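Glycosylation Associate Protein 2 (Streptococcus agalactiae serotype V, PDB 6OYC) probably takes part, as a component of the accessory Sec system, in the glycosylation and export of a serine-rich adhesin. Local coordinates at residues Lys134-Phe146 and Phe164-Ile178. Sequence-based numbering, arbitrary orientation.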
loop_
_atom_site.group_PDB
_atom_site.type_symbol
_atom_site.label_atom_id
_atom_site.label_comp_id
_atom_site.label_asym_id
_atom_site.label_seq_id
_atom_site.Cartn_x
_atom_site.Cartn_y
_atom_site.Cartn_z
ATOM N N LYS B 134 -3.230 -1.963 12.753
ATOM C CA LYS B 134 -4.470 -2.695 12.969
ATOM C C LYS B 134 -4.803 -2.764 14.458
ATOM O O LYS B 134 -3.916 -2.942 15.296
ATOM C CB LYS B 134 -4.373 -4.120 12.390
ATOM C CG LYS B 134 -4.628 -4.191 10.881
ATOM C CD LYS B 134 -4.021 -5.411 10.255
ATOM C CE LYS B 134 -2.524 -5.201 9.976
ATOM N NZ LYS B 134 -1.953 -6.406 9.323
ATOM N N LEU B 135 -6.081 -2.573 14.779
ATOM C CA LEU B 135 -6.642 -2.978 16.062
ATOM C C LEU B 135 -7.209 -4.374 15.846
ATOM O O LEU B 135 -8.203 -4.544 15.119
ATOM C CB LEU B 135 -7.714 -1.996 16.529
ATOM C CG LEU B 135 -7.172 -0.671 17.080
ATOM C CD1 LEU B 135 -6.765 0.300 15.950
ATOM C CD2 LEU B 135 -8.188 -0.013 17.963
ATOM N N GLN B 136 -6.543 -5.370 16.426
ATOM C CA GLN B 136 -6.903 -6.772 16.257
ATOM C C GLN B 136 -8.084 -7.148 17.161
ATOM O O GLN B 136 -8.327 -6.518 18.198
ATOM C CB GLN B 136 -5.695 -7.667 16.561
ATOM C CG GLN B 136 -4.468 -7.408 15.674
ATOM C CD GLN B 136 -4.661 -7.912 14.238
ATOM O OE1 GLN B 136 -5.653 -8.571 13.916
ATOM N NE2 GLN B 136 -3.713 -7.599 13.378
ATOM N N VAL B 137 -8.793 -8.220 16.779
ATOM C CA VAL B 137 -10.018 -8.600 17.474
ATOM C C VAL B 137 -9.750 -8.973 18.922
ATOM O O VAL B 137 -10.692 -9.052 19.721
ATOM C CB VAL B 137 -10.771 -9.755 16.753
ATOM C CG1 VAL B 137 -11.326 -9.294 15.412
ATOM C CG2 VAL B 137 -9.901 -11.001 16.593
ATOM N N SER B 138 -8.489 -9.204 19.291
ATOM C CA SER B 138 -8.197 -9.471 20.694
ATOM C C SER B 138 -8.474 -8.251 21.561
ATOM O O SER B 138 -8.819 -8.403 22.736
ATOM C CB SER B 138 -6.747 -9.913 20.863
ATOM O OG SER B 138 -5.881 -8.909 20.388
ATOM N N GLN B 139 -8.302 -7.044 21.004
ATOM C CA GLN B 139 -8.682 -5.790 21.655
ATOM C C GLN B 139 -10.166 -5.691 21.981
ATOM O O GLN B 139 -10.567 -4.765 22.701
ATOM C CB GLN B 139 -8.418 -4.604 20.737
ATOM C CG GLN B 139 -7.061 -4.149 20.628
ATOM C CD GLN B 139 -7.062 -2.673 20.458
ATOM O OE1 GLN B 139 -8.067 -1.970 20.779
ATOM N NE2 GLN B 139 -5.942 -2.161 19.978
ATOM N N ILE B 140 -10.996 -6.515 21.359
ATOM C CA ILE B 140 -12.437 -6.334 21.443
ATOM C C ILE B 140 -12.931 -6.811 22.805
ATOM O O ILE B 140 -12.507 -7.861 23.313
ATOM C CB ILE B 140 -13.133 -7.066 20.281
ATOM C CG1 ILE B 140 -12.754 -6.401 18.961
ATOM C CG2 ILE B 140 -14.653 -7.078 20.465
ATOM C CD1 ILE B 140 -13.454 -6.986 17.743
ATOM N N GLN B 141 -13.793 -6.013 23.425
ATOM C CA GLN B 141 -14.472 -6.387 24.664
ATOM C C GLN B 141 -15.964 -6.494 24.347
ATOM O O GLN B 141 -16.643 -5.477 24.170
ATOM C CB GLN B 141 -14.189 -5.375 25.771
ATOM C CG GLN B 141 -12.735 -5.355 26.216
ATOM C CD GLN B 141 -12.376 -4.143 27.063
ATOM O OE1 GLN B 141 -12.682 -2.994 26.714
ATOM N NE2 GLN B 141 -11.723 -4.394 28.181
ATOM N N ILE B 142 -16.463 -7.727 24.237
ATOM C CA ILE B 142 -17.880 -7.949 23.980
ATOM C C ILE B 142 -18.663 -7.634 25.245
ATOM O O ILE B 142 -18.157 -7.782 26.362
ATOM C CB ILE B 142 -18.118 -9.403 23.516
ATOM C CG1 ILE B 142 -17.306 -9.690 22.258
ATOM C CG2 ILE B 142 -19.607 -9.680 23.198
ATOM C CD1 ILE B 142 -16.867 -11.137 22.191
ATOM N N ARG B 143 -19.891 -7.153 25.083
ATOM C CA ARG B 143 -20.702 -6.921 26.269
ATOM C C ARG B 143 -20.879 -8.240 27.015
ATOM O O ARG B 143 -21.109 -9.289 26.401
ATOM C CB ARG B 143 -22.045 -6.294 25.906
ATOM C CG ARG B 143 -23.097 -7.216 25.361
ATOM C CD ARG B 143 -24.403 -6.476 25.403
ATOM N NE ARG B 143 -25.215 -6.750 24.234
ATOM C CZ ARG B 143 -26.079 -7.753 24.162
ATOM N NH1 ARG B 143 -26.221 -8.568 25.197
ATOM N NH2 ARG B 143 -26.798 -7.930 23.064
ATOM N N ASN B 144 -20.716 -8.189 28.339
ATOM C CA ASN B 144 -20.530 -9.408 29.124
ATOM C C ASN B 144 -21.783 -10.266 29.220
ATOM O O ASN B 144 -21.671 -11.454 29.533
ATOM C CB ASN B 144 -20.027 -9.052 30.516
ATOM C CG ASN B 144 -18.608 -8.513 30.473
ATOM O OD1 ASN B 144 -18.338 -7.491 29.837
ATOM N ND2 ASN B 144 -17.692 -9.216 31.107
ATOM N N ASP B 145 -22.960 -9.710 28.940
ATOM C CA ASP B 145 -24.197 -10.473 29.003
ATOM C C ASP B 145 -24.658 -10.944 27.626
ATOM O O ASP B 145 -25.836 -11.282 27.465
ATOM C CB ASP B 145 -25.301 -9.661 29.699
ATOM C CG ASP B 145 -25.698 -8.415 28.928
ATOM O OD1 ASP B 145 -24.880 -7.921 28.121
ATOM O OD2 ASP B 145 -26.827 -7.921 29.136
ATOM N N PHE B 146 -23.758 -10.978 26.636
ATOM C CA PHE B 146 -24.143 -11.451 25.312
ATOM C C PHE B 146 -24.534 -12.924 25.358
ATOM O O PHE B 146 -23.783 -13.764 25.855
ATOM C CB PHE B 146 -23.016 -11.255 24.303
ATOM C CG PHE B 146 -23.370 -11.735 22.918
ATOM C CD1 PHE B 146 -24.509 -11.261 22.279
ATOM C CD2 PHE B 146 -22.591 -12.679 22.269
ATOM C CE1 PHE B 146 -24.848 -11.705 21.014
ATOM C CE2 PHE B 146 -22.924 -13.126 21.001
ATOM C CZ PHE B 146 -24.055 -12.640 20.371
ATOM N N PHE B 164 -29.407 -9.829 18.314
ATOM C CA PHE B 164 -28.701 -8.630 18.739
ATOM C C PHE B 164 -29.617 -7.507 19.197
ATOM O O PHE B 164 -29.127 -6.553 19.797
ATOM C CB PHE B 164 -27.781 -8.151 17.605
ATOM C CG PHE B 164 -26.732 -9.162 17.252
ATOM C CD1 PHE B 164 -25.534 -9.214 17.958
ATOM C CD2 PHE B 164 -26.979 -10.129 16.286
ATOM C CE1 PHE B 164 -24.586 -10.184 17.668
ATOM C CE2 PHE B 164 -26.039 -11.101 16.002
ATOM C CZ PHE B 164 -24.838 -11.133 16.689
ATOM N N GLY B 165 -30.926 -7.622 18.985
ATOM C CA GLY B 165 -31.873 -6.650 19.508
ATOM C C GLY B 165 -32.842 -6.208 18.433
ATOM O O GLY B 165 -32.569 -6.343 17.239
ATOM N N GLU B 166 -33.980 -5.666 18.858
ATOM C CA GLU B 166 -34.954 -5.130 17.920
ATOM C C GLU B 166 -34.547 -3.759 17.378
ATOM O O GLU B 166 -34.885 -3.422 16.234
ATOM C CB GLU B 166 -36.320 -5.076 18.607
ATOM C CG GLU B 166 -36.647 -6.371 19.364
ATOM C CD GLU B 166 -36.305 -6.309 20.866
ATOM O OE1 GLU B 166 -37.236 -6.264 21.701
ATOM O OE2 GLU B 166 -35.109 -6.303 21.223
ATOM N N ASN B 167 -33.840 -2.963 18.177
ATOM C CA ASN B 167 -33.190 -1.729 17.756
ATOM C C ASN B 167 -31.688 -1.878 17.945
ATOM O O ASN B 167 -31.208 -2.826 18.571
ATOM C CB ASN B 167 -33.698 -0.524 18.554
ATOM C CG ASN B 167 -35.219 -0.412 18.536
ATOM O OD1 ASN B 167 -35.816 -0.138 17.502
ATOM N ND2 ASN B 167 -35.848 -0.629 19.685
ATOM N N TYR B 168 -30.937 -0.927 17.400
ATOM C CA TYR B 168 -29.495 -0.967 17.567
ATOM C C TYR B 168 -29.156 -1.095 19.044
ATOM O O TYR B 168 -29.664 -0.343 19.879
ATOM C CB TYR B 168 -28.854 0.279 16.960
ATOM C CG TYR B 168 -28.616 0.169 15.458
ATOM C CD1 TYR B 168 -27.729 -0.774 14.927
ATOM C CD2 TYR B 168 -29.267 1.024 14.575
ATOM C CE1 TYR B 168 -27.510 -0.857 13.550
ATOM C CE2 TYR B 168 -29.061 0.953 13.227
ATOM C CZ TYR B 168 -28.193 0.016 12.713
ATOM O OH TYR B 168 -28.039 -0.017 11.358
ATOM N N SER B 169 -28.330 -2.088 19.367
ATOM C CA SER B 169 -28.010 -2.415 20.751
ATOM C C SER B 169 -26.516 -2.606 20.894
ATOM O O SER B 169 -25.897 -3.300 20.076
ATOM C CB SER B 169 -28.705 -3.693 21.213
ATOM O OG SER B 169 -30.095 -3.510 21.190
ATOM N N PHE B 170 -25.956 -2.021 21.955
ATOM C CA PHE B 170 -24.526 -2.130 22.199
ATOM C C PHE B 170 -24.105 -3.589 22.180
ATOM O O PHE B 170 -24.700 -4.430 22.855
ATOM C CB PHE B 170 -24.151 -1.487 23.538
ATOM C CG PHE B 170 -22.698 -1.664 23.903
ATOM C CD1 PHE B 170 -21.702 -1.034 23.166
ATOM C CD2 PHE B 170 -22.326 -2.466 24.978
ATOM C CE1 PHE B 170 -20.355 -1.180 23.497
ATOM C CE2 PHE B 170 -20.979 -2.618 25.324
ATOM C CZ PHE B 170 -19.993 -1.975 24.572
ATOM N N LEU B 171 -23.098 -3.894 21.375
ATOM C CA LEU B 171 -22.591 -5.254 21.291
ATOM C C LEU B 171 -21.174 -5.393 21.827
ATOM O O LEU B 171 -20.890 -6.350 22.561
ATOM C CB LEU B 171 -22.640 -5.752 19.844
ATOM C CG LEU B 171 -22.019 -7.143 19.664
ATOM C CD1 LEU B 171 -22.751 -8.189 20.513
ATOM C CD2 LEU B 171 -22.013 -7.529 18.209
ATOM N N LEU B 172 -20.275 -4.459 21.490
ATOM C CA LEU B 172 -18.867 -4.568 21.857
ATOM C C LEU B 172 -18.186 -3.212 21.719
ATOM O O LEU B 172 -18.634 -2.342 20.972
ATOM C CB LEU B 172 -18.143 -5.605 20.990
ATOM C CG LEU B 172 -18.082 -5.318 19.482
ATOM C CD1 LEU B 172 -16.815 -4.545 19.117
ATOM C CD2 LEU B 172 -18.145 -6.631 18.708
ATOM N N ASN B 173 -17.064 -3.060 22.405
ATOM C CA ASN B 173 -16.214 -1.903 22.195
ATOM C C ASN B 173 -14.784 -2.361 21.968
ATOM O O ASN B 173 -14.425 -3.516 22.227
ATOM C CB ASN B 173 -16.270 -0.934 23.373
ATOM C CG ASN B 173 -15.737 -1.550 24.658
ATOM O OD1 ASN B 173 -16.481 -2.197 25.405
ATOM N ND2 ASN B 173 -14.439 -1.387 24.900
ATOM N N PHE B 174 -13.972 -1.442 21.442
ATOM C CA PHE B 174 -12.531 -1.620 21.417
ATOM C C PHE B 174 -11.971 -1.022 22.698
ATOM O O PHE B 174 -12.369 0.079 23.095
ATOM C CB PHE B 174 -11.911 -0.964 20.178
ATOM C CG PHE B 174 -12.134 -1.756 18.923
ATOM C CD1 PHE B 174 -13.344 -1.676 18.240
ATOM C CD2 PHE B 174 -11.157 -2.618 18.452
ATOM C CE1 PHE B 174 -13.569 -2.439 17.085
ATOM C CE2 PHE B 174 -11.363 -3.372 17.296
ATOM C CZ PHE B 174 -12.578 -3.286 16.611
ATOM N N ALA B 175 -11.070 -1.766 23.352
ATOM C CA ALA B 175 -10.519 -1.323 24.632
ATOM C C ALA B 175 -9.597 -0.112 24.493
ATOM O O ALA B 175 -9.540 0.727 25.408
ATOM C CB ALA B 175 -9.757 -2.468 25.300
ATOM N N TYR B 176 -8.872 0.006 23.384
ATOM C CA TYR B 176 -7.849 1.039 23.271
ATOM C C TYR B 176 -8.296 2.198 22.390
ATOM O O TYR B 176 -9.250 2.099 21.617
ATOM C CB TYR B 176 -6.542 0.452 22.735
ATOM C CG TYR B 176 -5.900 -0.430 23.764
ATOM C CD1 TYR B 176 -5.129 0.113 24.781
ATOM C CD2 TYR B 176 -6.106 -1.809 23.751
ATOM C CE1 TYR B 176 -4.552 -0.694 25.742
ATOM C CE2 TYR B 176 -5.531 -2.620 24.709
ATOM C CZ TYR B 176 -4.761 -2.061 25.707
ATOM O OH TYR B 176 -4.195 -2.878 26.674
ATOM N N ASN B 177 -7.578 3.305 22.509
ATOM C CA ASN B 177 -7.894 4.495 21.739
ATOM C C ASN B 177 -6.972 4.616 20.538
ATOM O O ASN B 177 -5.830 4.144 20.547
ATOM C CB ASN B 177 -7.798 5.741 22.615
ATOM C CG ASN B 177 -8.759 5.676 23.797
ATOM O OD1 ASN B 177 -8.342 5.635 24.959
ATOM N ND2 ASN B 177 -10.056 5.630 23.499
ATOM N N ILE B 178 -7.483 5.264 19.502
ATOM C CA ILE B 178 -6.792 5.449 18.233
ATOM C C ILE B 178 -6.351 6.903 18.152
ATOM O O ILE B 178 -7.206 7.799 18.189
ATOM C CB ILE B 178 -7.699 5.097 17.053
ATOM C CG1 ILE B 178 -8.204 3.666 17.188
ATOM C CG2 ILE B 178 -6.952 5.267 15.754
ATOM C CD1 ILE B 178 -9.194 3.283 16.116
HETATM O O HOH W 1 -26.297 -6.478 20.629
#
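Ile140-Ile142 pairs antiparallel with Leu172-Phe174, the two short strand axes approaching to 4.7 Å. Gln141 and Asn173 form the hydrogen-bonded pair, bonded both ways, with Gln141 N to Asn173 O at 2.8 Å and Asn173 N to Gln141 O at 3.0 Å. Ala175 N to Gln139 O and Arg143 N to Leu171 O extend the ladder at its two ends. At the turn before strand 140-142, Gln139 OE1 accepts a weak bond from Tyr176 N and lies at the edge of both the Phe174 and Tyr176 rings.

On one face, Ile140 lies beside Phe174 and points the same way. Its CG1 sits over the ring face, 4.1 Å from the centroid of Phe174, a CH-pi contact. Ile140 has CG1 anti to the carbonyl carbon (chi1 -66°), which leaves CG2 turned to Leu172, 3.6 Å from its CD1. Leu135 adds its CB to the Phe174 ring and both its methyls to Ile178.

On the other face, Asn173 ND2 donates to Gln141 OE1 at 3.0 Å, in the carbonyl plane and on a lone pair; the two amide planes stand 69° apart. ND2 also donates to Phe174 O, from above that carbonyl's plane. Together the two bonds probably fix the amide's rotation.

Arg143 reaches past Leu171 to the carbonyl of Phe170. Its NE donates to Phe170 O at 2.7 Å, close to the guanidinium plane. NH2 donates to a water within hydrogen-bonding distance of Phe164 O and Ser169 O. NH1 makes a salt bridge with Glu147 and a weak one with Asp145 OD1. Leu171 CD1 rests over one face of the Phe146 ring, which also meets Phe164 CE1.

Opposite Leu244, strand 168-180 carries a classic bulge at Leu171 and Leu172. Strand 140-142 is outermost in its antiparallel sheet within the chain, and 168-180 joins it to strand 238-247. Leu172 and Ile178 touch strand 251-262 of another antiparallel sheet.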